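Local atomic coordinates of putative acetyltransferase Ta0821 (PDB entry 3C26), a protein that probably transfers an acyl group, as expected of a member of the GNAT acetyltransferase family. Residues 168-179 against 215-223; 40-48 against 236-244. All blocks are in the same frame, centred on the assembly; numbering follows the deposited sequence.

Contact 1 (168-179 against 215-223); sequences YAGRWRCFFIDW and IDLFVNDSD
Carboxylate oxygen OD2 of D221 is gripped by two hydrogen bonds. Y168 OH donates to D221 OD2 at 2.5 Å, meeting the OD2 lone pair that faces away from OD1. Water 1 donates to the same D221 OD2 at 2.6 Å and accepts from R171 N. The W172 indole edge also meets this oxygen, W172 CD1 lying 3.3 Å from D221 OD2. W172 N in turn bonds to Y168 OH.

F176 N donates to N220 OD1 at 2.9 Å in a nearly straight bond (171°), although the donor stands above the carbonyl plane. N220 ND2 returns a 2.9 Å bond to F176 O, which lies close to the plane of the N220 side-chain amide. The amide is aimed across by a chi1 of -70°, which sets CG opposite the carbonyl carbon. Y146 OH also bonds to N220 OD1 and is the strongest polar partner of this side chain.

F176, W179 and F218 form an aromatic cluster. F218 drives its edge into the W179 face in a T-shaped pair (planes 80° apart), with F218 CZ 3.8 Å from W179 CE2, while F218 CE2 lies over the face of the oblique F176 ring. Water 2 joins W179 NE1 to D216 OD2, and D216 OD1 bonds to T44 OG1.

Strand 174-177 runs nearly antiparallel to 215-221, the axes 7.0 Å apart, joined through N220. The hairpin 174-177/180-183 carries the C174-C183 disulfide, N220 and D221 form a classic beta bulge against F205 of strand 204-211, and P187 of helix 187-193 packs on Y168 and F175.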
loop_
_atom_site.group_PDB
_atom_site.type_symbol
_atom_site.label_atom_id
_atom_site.label_comp_id
_atom_site.label_asym_id
_atom_site.label_seq_id
_atom_site.Cartn_x
_atom_site.Cartn_y
_atom_site.Cartn_z
ATOM N N TYR A 168 22.785 -10.271 23.736
ATOM C CA TYR A 168 21.565 -10.732 23.096
ATOM C C TYR A 168 21.236 -12.131 23.579
ATOM O O TYR A 168 21.915 -13.119 23.246
ATOM C CB TYR A 168 21.707 -10.784 21.596
ATOM C CG TYR A 168 20.474 -11.260 20.884
ATOM C CD1 TYR A 168 19.250 -10.684 21.135
ATOM C CD2 TYR A 168 20.545 -12.255 19.918
ATOM C CE1 TYR A 168 18.150 -11.085 20.476
ATOM C CE2 TYR A 168 19.428 -12.645 19.214
ATOM C CZ TYR A 168 18.225 -12.086 19.524
ATOM O OH TYR A 168 17.070 -12.456 18.842
ATOM N N ALA A 169 20.167 -12.174 24.348
ATOM C CA ALA A 169 19.682 -13.402 24.987
ATOM C C ALA A 169 18.567 -14.011 24.160
ATOM O O ALA A 169 18.031 -15.056 24.469
ATOM C CB ALA A 169 19.204 -13.088 26.436
ATOM N N GLY A 170 18.235 -13.318 23.096
ATOM C CA GLY A 170 17.189 -13.714 22.170
ATOM C C GLY A 170 17.576 -14.928 21.334
ATOM O O GLY A 170 18.715 -15.413 21.380
ATOM N N ARG A 171 16.624 -15.307 20.492
ATOM C CA ARG A 171 16.615 -16.580 19.813
ATOM C C ARG A 171 16.753 -16.526 18.324
ATOM O O ARG A 171 16.738 -17.569 17.651
ATOM C CB ARG A 171 15.282 -17.276 20.156
ATOM C CG ARG A 171 15.205 -17.876 21.553
ATOM C CD ARG A 171 15.568 -19.348 21.542
ATOM N NE ARG A 171 16.956 -19.570 21.118
ATOM C CZ ARG A 171 18.021 -19.204 21.825
ATOM N NH1 ARG A 171 17.880 -18.563 22.969
ATOM N NH2 ARG A 171 19.229 -19.455 21.386
ATOM N N TRP A 172 16.841 -15.312 17.796
ATOM C CA TRP A 172 17.073 -15.143 16.374
ATOM C C TRP A 172 18.572 -15.079 16.107
ATOM O O TRP A 172 19.346 -14.619 16.957
ATOM C CB TRP A 172 16.436 -13.871 15.870
ATOM C CG TRP A 172 15.014 -13.977 15.944
ATOM C CD1 TRP A 172 14.205 -13.541 16.953
ATOM C CD2 TRP A 172 14.197 -14.668 15.037
ATOM N NE1 TRP A 172 12.924 -13.881 16.688
ATOM C CE2 TRP A 172 12.892 -14.571 15.504
ATOM C CE3 TRP A 172 14.435 -15.332 13.832
ATOM C CZ2 TRP A 172 11.823 -15.126 14.821
ATOM C CZ3 TRP A 172 13.366 -15.850 13.153
ATOM C CH2 TRP A 172 12.090 -15.771 13.661
ATOM N N ARG A 173 18.968 -15.621 14.962
ATOM C CA ARG A 173 20.365 -15.631 14.534
ATOM C C ARG A 173 20.590 -15.016 13.195
ATOM O O ARG A 173 21.702 -14.992 12.731
ATOM C CB ARG A 173 20.902 -17.036 14.438
ATOM C CG ARG A 173 21.875 -17.366 15.457
ATOM C CD ARG A 173 21.260 -17.298 16.756
ATOM N NE ARG A 173 22.271 -17.254 17.797
ATOM C CZ ARG A 173 22.004 -16.910 19.036
ATOM N NH1 ARG A 173 20.751 -16.560 19.387
ATOM N NH2 ARG A 173 22.996 -16.897 19.910
ATOM N N CYS A 174 19.509 -14.645 12.528
ATOM C CA CYS A 174 19.617 -13.882 11.252
ATOM C C CYS A 174 18.894 -12.615 11.499
ATOM O O CYS A 174 17.842 -12.621 12.134
ATOM C CB CYS A 174 19.035 -14.595 10.049
ATOM S SG CYS A 174 19.721 -16.195 9.773
ATOM N N PHE A 175 19.501 -11.538 11.016
ATOM C CA PHE A 175 19.073 -10.173 11.260
ATOM C C PHE A 175 19.279 -9.265 10.077
ATOM O O PHE A 175 20.138 -9.477 9.258
ATOM C CB PHE A 175 19.964 -9.499 12.336
ATOM C CG PHE A 175 20.364 -10.376 13.471
ATOM C CD1 PHE A 175 21.507 -11.158 13.388
ATOM C CD2 PHE A 175 19.645 -10.343 14.665
ATOM C CE1 PHE A 175 21.882 -11.940 14.423
ATOM C CE2 PHE A 175 20.024 -11.138 15.728
ATOM C CZ PHE A 175 21.142 -11.936 15.606
ATOM N N PHE A 176 18.472 -8.217 10.046
ATOM C CA PHE A 176 18.630 -7.122 9.093
ATOM C C PHE A 176 19.547 -6.142 9.752
ATOM O O PHE A 176 19.239 -5.623 10.818
ATOM C CB PHE A 176 17.315 -6.432 8.726
ATOM C CG PHE A 176 16.929 -6.584 7.293
ATOM C CD1 PHE A 176 17.836 -6.317 6.285
ATOM C CD2 PHE A 176 15.644 -6.921 6.941
ATOM C CE1 PHE A 176 17.498 -6.416 4.945
ATOM C CE2 PHE A 176 15.293 -7.029 5.597
ATOM C CZ PHE A 176 16.245 -6.759 4.601
ATOM N N ILE A 177 20.716 -5.954 9.162
ATOM C CA ILE A 177 21.622 -4.952 9.625
ATOM C C ILE A 177 22.102 -4.117 8.436
ATOM O O ILE A 177 22.619 -4.647 7.450
ATOM C CB ILE A 177 22.793 -5.555 10.345
ATOM C CG1 ILE A 177 22.300 -6.346 11.574
ATOM C CG2 ILE A 177 23.758 -4.483 10.822
ATOM C CD1 ILE A 177 23.430 -6.798 12.465
ATOM N N ASP A 178 21.929 -2.813 8.538
ATOM C CA ASP A 178 22.338 -1.922 7.430
ATOM C C ASP A 178 21.915 -2.486 6.079
ATOM O O ASP A 178 22.720 -2.635 5.160
ATOM C CB ASP A 178 23.844 -1.696 7.445
ATOM C CG ASP A 178 24.319 -0.682 6.384
ATOM O OD1 ASP A 178 23.578 0.225 6.041
ATOM O OD2 ASP A 178 25.468 -0.784 5.920
ATOM N N TRP A 179 20.640 -2.852 6.000
ATOM C CA TRP A 179 19.966 -3.334 4.764
ATOM C C TRP A 179 20.488 -4.634 4.162
ATOM O O TRP A 179 20.262 -4.944 2.985
ATOM C CB TRP A 179 19.920 -2.246 3.680
ATOM C CG TRP A 179 19.109 -1.073 4.069
ATOM C CD1 TRP A 179 19.553 0.021 4.782
ATOM C CD2 TRP A 179 17.705 -0.849 3.837
ATOM N NE1 TRP A 179 18.523 0.873 4.997
ATOM C CE2 TRP A 179 17.388 0.396 4.406
ATOM C CE3 TRP A 179 16.692 -1.585 3.217
ATOM C CZ2 TRP A 179 16.100 0.936 4.374
ATOM C CZ3 TRP A 179 15.411 -1.031 3.175
ATOM C CH2 TRP A 179 15.135 0.206 3.764
ATOM N N ILE A 215 14.470 8.607 10.390
ATOM C CA ILE A 215 15.159 7.481 11.010
ATOM C C ILE A 215 14.448 6.211 10.661
ATOM O O ILE A 215 13.218 6.147 10.653
ATOM C CB ILE A 215 15.201 7.568 12.578
ATOM C CG1 ILE A 215 15.701 8.928 13.058
ATOM C CG2 ILE A 215 16.067 6.453 13.190
ATOM C CD1 ILE A 215 15.415 9.207 14.540
ATOM N N ASP A 216 15.243 5.225 10.262
ATOM C CA ASP A 216 14.747 3.893 10.017
ATOM C C ASP A 216 15.220 2.990 11.160
ATOM O O ASP A 216 16.369 3.090 11.592
ATOM C CB ASP A 216 15.320 3.314 8.690
ATOM C CG ASP A 216 14.870 4.068 7.424
ATOM O OD1 ASP A 216 13.724 4.532 7.326
ATOM O OD2 ASP A 216 15.681 4.173 6.487
ATOM N N LEU A 217 14.309 2.143 11.645
ATOM C CA LEU A 217 14.575 1.155 12.669
ATOM C C LEU A 217 14.127 -0.201 12.215
ATOM O O LEU A 217 12.991 -0.383 11.806
ATOM C CB LEU A 217 13.901 1.525 14.031
ATOM C CG LEU A 217 14.261 2.959 14.511
ATOM C CD1 LEU A 217 13.225 3.996 14.077
ATOM C CD2 LEU A 217 14.433 2.989 16.041
ATOM N N PHE A 218 15.044 -1.149 12.258
ATOM C CA PHE A 218 14.764 -2.530 11.937
ATOM C C PHE A 218 14.669 -3.357 13.214
ATOM O O PHE A 218 15.660 -3.640 13.894
ATOM C CB PHE A 218 15.846 -3.112 11.054
ATOM C CG PHE A 218 15.800 -2.645 9.675
ATOM C CD1 PHE A 218 16.183 -1.355 9.346
ATOM C CD2 PHE A 218 15.309 -3.477 8.676
ATOM C CE1 PHE A 218 16.131 -0.924 8.042
ATOM C CE2 PHE A 218 15.271 -3.048 7.338
ATOM C CZ PHE A 218 15.655 -1.780 7.033
ATOM N N VAL A 219 13.460 -3.774 13.528
ATOM C CA VAL A 219 13.219 -4.505 14.768
ATOM C C VAL A 219 13.329 -5.972 14.481
ATOM O O VAL A 219 12.404 -6.606 13.984
ATOM C CB VAL A 219 11.880 -4.161 15.368
ATOM C CG1 VAL A 219 11.698 -4.827 16.775
ATOM C CG2 VAL A 219 11.788 -2.660 15.472
ATOM N N ASN A 220 14.500 -6.486 14.814
ATOM C CA ASN A 220 14.861 -7.903 14.623
ATOM C C ASN A 220 14.371 -8.832 15.729
ATOM O O ASN A 220 14.208 -10.035 15.531
ATOM C CB ASN A 220 16.373 -8.025 14.487
ATOM C CG ASN A 220 16.891 -7.448 13.162
ATOM O OD1 ASN A 220 16.465 -7.885 12.101
ATOM N ND2 ASN A 220 17.788 -6.462 13.228
ATOM N N ASP A 221 14.196 -8.248 16.904
ATOM C CA ASP A 221 13.714 -8.944 18.094
ATOM C C ASP A 221 13.330 -7.952 19.183
ATOM O O ASP A 221 13.870 -6.846 19.298
ATOM C CB ASP A 221 14.737 -9.958 18.652
ATOM C CG ASP A 221 14.064 -11.064 19.517
ATOM O OD1 ASP A 221 12.824 -10.965 19.784
ATOM O OD2 ASP A 221 14.775 -12.038 19.863
ATOM N N SER A 222 12.338 -8.357 19.949
ATOM C CA SER A 222 11.881 -7.559 21.088
ATOM C C SER A 222 10.940 -8.370 21.959
ATOM O O SER A 222 10.169 -9.153 21.429
ATOM C CB SER A 222 11.157 -6.288 20.638
ATOM O OG SER A 222 10.654 -5.632 21.793
ATOM N N ASP A 223 11.000 -8.194 23.273
ATOM C CA ASP A 223 10.053 -8.895 24.128
ATOM C C ASP A 223 8.757 -8.135 24.138
ATOM O O ASP A 223 7.743 -8.675 24.523
ATOM C CB ASP A 223 10.571 -9.090 25.565
HETATM O O HOH W 1 13.995 -14.246 21.091
HETATM O O HOH W 2 18.421 3.600 6.340
#

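Contact 2 (40-48 against 236-244)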
loop_
_atom_site.group_PDB
_atom_site.type_symbol
_atom_site.label_atom_id
_atom_site.label_comp_id
_atom_site.label_asym_id
_atom_site.label_seq_id
_atom_site.Cartn_x
_atom_site.Cartn_y
_atom_site.Cartn_z
ATOM N N ALA A 40 6.478 3.262 -3.940
ATOM C CA ALA A 40 7.879 3.379 -3.500
ATOM C C ALA A 40 8.001 4.380 -2.338
ATOM O O ALA A 40 8.860 4.229 -1.464
ATOM C CB ALA A 40 8.802 3.795 -4.685
ATOM N N ASP A 41 7.112 5.369 -2.352
ATOM C CA ASP A 41 7.055 6.419 -1.318
ATOM C C ASP A 41 6.612 5.884 0.027
ATOM O O ASP A 41 6.840 6.506 1.039
ATOM C CB ASP A 41 6.121 7.554 -1.729
ATOM C CG ASP A 41 6.710 8.418 -2.831
ATOM O OD1 ASP A 41 7.932 8.331 -3.037
ATOM O OD2 ASP A 41 5.955 9.169 -3.514
ATOM N N THR A 42 6.008 4.707 0.037
ATOM C CA THR A 42 5.483 4.098 1.269
ATOM C C THR A 42 6.578 3.330 2.052
ATOM O O THR A 42 6.309 2.703 3.082
ATOM C CB THR A 42 4.232 3.203 1.023
ATOM O OG1 THR A 42 4.594 2.023 0.327
ATOM C CG2 THR A 42 3.135 3.956 0.276
ATOM N N GLY A 43 7.799 3.392 1.514
ATOM C CA GLY A 43 8.989 2.806 2.095
ATOM C C GLY A 43 10.190 3.684 1.924
ATOM O O GLY A 43 10.105 4.759 1.301
ATOM N N THR A 44 11.341 3.228 2.425
ATOM C CA THR A 44 12.523 4.083 2.450
ATOM C C THR A 44 13.763 3.469 1.853
ATOM O O THR A 44 14.844 4.040 1.901
ATOM C CB THR A 44 12.817 4.567 3.884
ATOM O OG1 THR A 44 13.208 3.462 4.693
ATOM C CG2 THR A 44 11.610 5.258 4.495
HETATM N N MSE A 45 13.595 2.316 1.225
HETATM C CA MSE A 45 14.721 1.672 0.581
HETATM C C MSE A 45 15.322 2.534 -0.532
HETATM O O MSE A 45 16.523 2.557 -0.729
HETATM C CB MSE A 45 14.335 0.324 -0.007
HETATM C CG MSE A 45 15.525 -0.492 -0.392
HETATM SE SE MSE A 45 15.176 -2.416 -0.589
HETATM C CE MSE A 45 13.926 -2.394 -2.079
ATOM N N ASP A 46 14.472 3.252 -1.243
ATOM C CA ASP A 46 14.928 4.090 -2.367
ATOM C C ASP A 46 15.777 5.232 -1.886
ATOM O O ASP A 46 16.765 5.588 -2.526
ATOM C CB ASP A 46 13.764 4.641 -3.240
ATOM C CG ASP A 46 13.281 3.633 -4.292
ATOM O OD1 ASP A 46 13.843 3.618 -5.401
ATOM O OD2 ASP A 46 12.390 2.804 -4.005
ATOM N N ASP A 47 15.396 5.794 -0.752
ATOM C CA ASP A 47 16.108 6.919 -0.184
ATOM C C ASP A 47 17.443 6.455 0.370
ATOM O O ASP A 47 18.416 7.213 0.394
ATOM C CB ASP A 47 15.329 7.558 0.973
ATOM C CG ASP A 47 13.968 8.119 0.543
ATOM O OD1 ASP A 47 13.886 8.974 -0.352
ATOM O OD2 ASP A 47 12.985 7.660 1.099
ATOM N N TYR A 48 17.450 5.235 0.899
ATOM C CA TYR A 48 18.675 4.619 1.408
ATOM C C TYR A 48 19.655 4.486 0.252
ATOM O O TYR A 48 20.765 4.958 0.299
ATOM C CB TYR A 48 18.446 3.210 2.008
ATOM C CG TYR A 48 19.784 2.513 2.329
ATOM C CD1 TYR A 48 20.599 2.954 3.369
ATOM C CD2 TYR A 48 20.234 1.435 1.585
ATOM C CE1 TYR A 48 21.812 2.341 3.659
ATOM C CE2 TYR A 48 21.428 0.809 1.871
ATOM C CZ TYR A 48 22.222 1.267 2.892
ATOM O OH TYR A 48 23.410 0.625 3.166
ATOM N N ASN A 236 11.680 12.874 15.704
ATOM C CA ASN A 236 11.489 13.862 14.648
ATOM C C ASN A 236 11.746 13.391 13.203
ATOM O O ASN A 236 12.743 12.735 12.872
ATOM C CB ASN A 236 12.334 15.098 14.942
ATOM C CG ASN A 236 11.578 16.345 14.748
ATOM O OD1 ASN A 236 10.380 16.396 15.049
ATOM N ND2 ASN A 236 12.249 17.383 14.256
ATOM N N GLY A 237 10.810 13.794 12.351
ATOM C CA GLY A 237 10.834 13.486 10.936
ATOM C C GLY A 237 10.126 12.204 10.619
ATOM O O GLY A 237 9.255 11.752 11.365
ATOM N N ARG A 238 10.505 11.597 9.498
ATOM C CA ARG A 238 9.886 10.362 9.131
ATOM C C ARG A 238 10.496 9.173 9.896
ATOM O O ARG A 238 11.680 8.854 9.755
ATOM C CB ARG A 238 9.983 10.119 7.645
ATOM C CG ARG A 238 9.209 8.848 7.193
ATOM C CD ARG A 238 9.423 8.647 5.681
ATOM N NE ARG A 238 8.624 7.535 5.173
ATOM C CZ ARG A 238 8.429 7.250 3.884
ATOM N NH1 ARG A 238 8.993 7.984 2.931
ATOM N NH2 ARG A 238 7.670 6.220 3.554
ATOM N N ILE A 239 9.660 8.542 10.717
ATOM C CA ILE A 239 10.090 7.385 11.525
ATOM C C ILE A 239 9.437 6.123 11.001
ATOM O O ILE A 239 8.211 5.982 11.028
ATOM C CB ILE A 239 9.780 7.523 13.055
ATOM C CG1 ILE A 239 10.252 8.868 13.581
ATOM C CG2 ILE A 239 10.462 6.408 13.842
ATOM C CD1 ILE A 239 11.710 9.199 13.221
ATOM N N THR A 240 10.281 5.208 10.534
ATOM C CA THR A 240 9.845 3.953 9.903
ATOM C C THR A 240 10.465 2.735 10.579
ATOM O O THR A 240 11.709 2.594 10.724
ATOM C CB THR A 240 10.204 3.899 8.368
ATOM O OG1 THR A 240 9.890 5.159 7.708
ATOM C CG2 THR A 240 9.494 2.728 7.647
ATOM N N PHE A 241 9.557 1.859 10.983
ATOM C CA PHE A 241 9.913 0.592 11.595
ATOM C C PHE A 241 9.657 -0.509 10.634
ATOM O O PHE A 241 8.574 -0.624 10.073
ATOM C CB PHE A 241 9.084 0.312 12.839
ATOM C CG PHE A 241 9.238 1.344 13.914
ATOM C CD1 PHE A 241 8.480 2.507 13.877
ATOM C CD2 PHE A 241 10.148 1.175 14.957
ATOM C CE1 PHE A 241 8.603 3.458 14.847
ATOM C CE2 PHE A 241 10.267 2.146 15.942
ATOM C CZ PHE A 241 9.497 3.269 15.895
ATOM N N TYR A 242 10.709 -1.312 10.464
ATOM C CA TYR A 242 10.659 -2.558 9.711
ATOM C C TYR A 242 10.729 -3.625 10.773
ATOM O O TYR A 242 11.744 -3.793 11.423
ATOM C CB TYR A 242 11.819 -2.645 8.749
ATOM C CG TYR A 242 11.832 -1.577 7.666
ATOM C CD1 TYR A 242 12.394 -0.329 7.879
ATOM C CD2 TYR A 242 11.323 -1.846 6.429
ATOM C CE1 TYR A 242 12.445 0.599 6.889
ATOM C CE2 TYR A 242 11.375 -0.924 5.412
ATOM C CZ TYR A 242 11.921 0.304 5.644
ATOM O OH TYR A 242 11.900 1.230 4.627
ATOM N N VAL A 243 9.613 -4.303 10.978
ATOM C CA VAL A 243 9.449 -5.232 12.100
ATOM C C VAL A 243 9.324 -6.668 11.649
ATOM O O VAL A 243 8.585 -6.968 10.758
ATOM C CB VAL A 243 8.227 -4.842 12.974
ATOM C CG1 VAL A 243 8.132 -5.725 14.215
ATOM C CG2 VAL A 243 8.320 -3.389 13.414
ATOM N N ARG A 244 10.121 -7.543 12.256
ATOM C CA ARG A 244 10.121 -8.924 11.865
ATOM C C ARG A 244 8.706 -9.484 12.006
ATOM O O ARG A 244 8.034 -9.275 13.002
ATOM C CB ARG A 244 11.161 -9.753 12.649
ATOM C CG ARG A 244 11.298 -11.197 12.084
ATOM C CD ARG A 244 12.026 -12.113 13.026
ATOM N NE ARG A 244 13.386 -11.695 13.352
ATOM C CZ ARG A 244 14.485 -12.014 12.676
ATOM N NH1 ARG A 244 14.434 -12.707 11.572
ATOM N NH2 ARG A 244 15.648 -11.595 13.116
HETATM O O HOH W 3 9.042 9.044 0.157
#
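R238 reaches from strand 237-243 to the type I beta turn A40-G43, which in this GNAT-family fold leads from helix 31-40 into helix 45-58. Its guanidinium takes hold of a backbone carbonyl: R238 NH2 donates to D41 O at 2.7 Å with an N-H...O angle of 147°, and R238 NH1 adds a weak bond to the same oxygen. Over the centre of the guanidinium sits the T44 methyl, CG2 standing 3.7 Å above the plane of R238. The side chain is extended from CG to NE, which carries the charged end out to the turn. D47 OD2 lies 4.4 Å from R238 NH1, well out of the guanidinium plane, so any attraction is probably electrostatic only. An alanine here removes both arginine donors to D41 O and the flat group under the T44 methyl, and would probably leave the turn less firmly tied to strand 237-243.

Beside this, T44 OG1 and Y242 OH share a hydrogen bond of 2.6 Å, with T44 OG1 near the plane of the tyrosine ring at its edge. A chi1 of 67° sets T44 OG1 between the backbone N and the carbonyl carbon, turned to Y242, while CG2 goes to R238. T44 occupies the N-cap position of helix 45-58, yet its hydroxyl makes no capping bond.

In the next shell, F218 stacks with the Y242 ring, I148 of strand 141-153 touches both Y242 and T240, and T150 of that strand touches R238. Between the arginine and the tyrosine, the T44 methyl slides past T240, with CG2 of T44 3.6 Å from OG1 of T240.

Overall arrangement
The centres of the two contacts lie about 16 Å apart, and each uses one of two neighbouring parallel strands, 214-221 in contact 1 and 237-243 in contact 2. V219 N and Y242 O are 2.7 Å apart, a probable hydrogen bond joining these strands. Along the chain the order is 40-48, 168-179, 215-223, 236-244, so contact 1 is nested inside the loop closed by contact 2. The segments also meet directly: C174 O probably bonds to R244 NH2, and W179 stacks on Y48. The strand pair therefore receives the disulfide-bearing hairpin through contact 1 and, through contact 2, the turn and N-cap residue leading into helix 45-58, joining early and late parts of the chain.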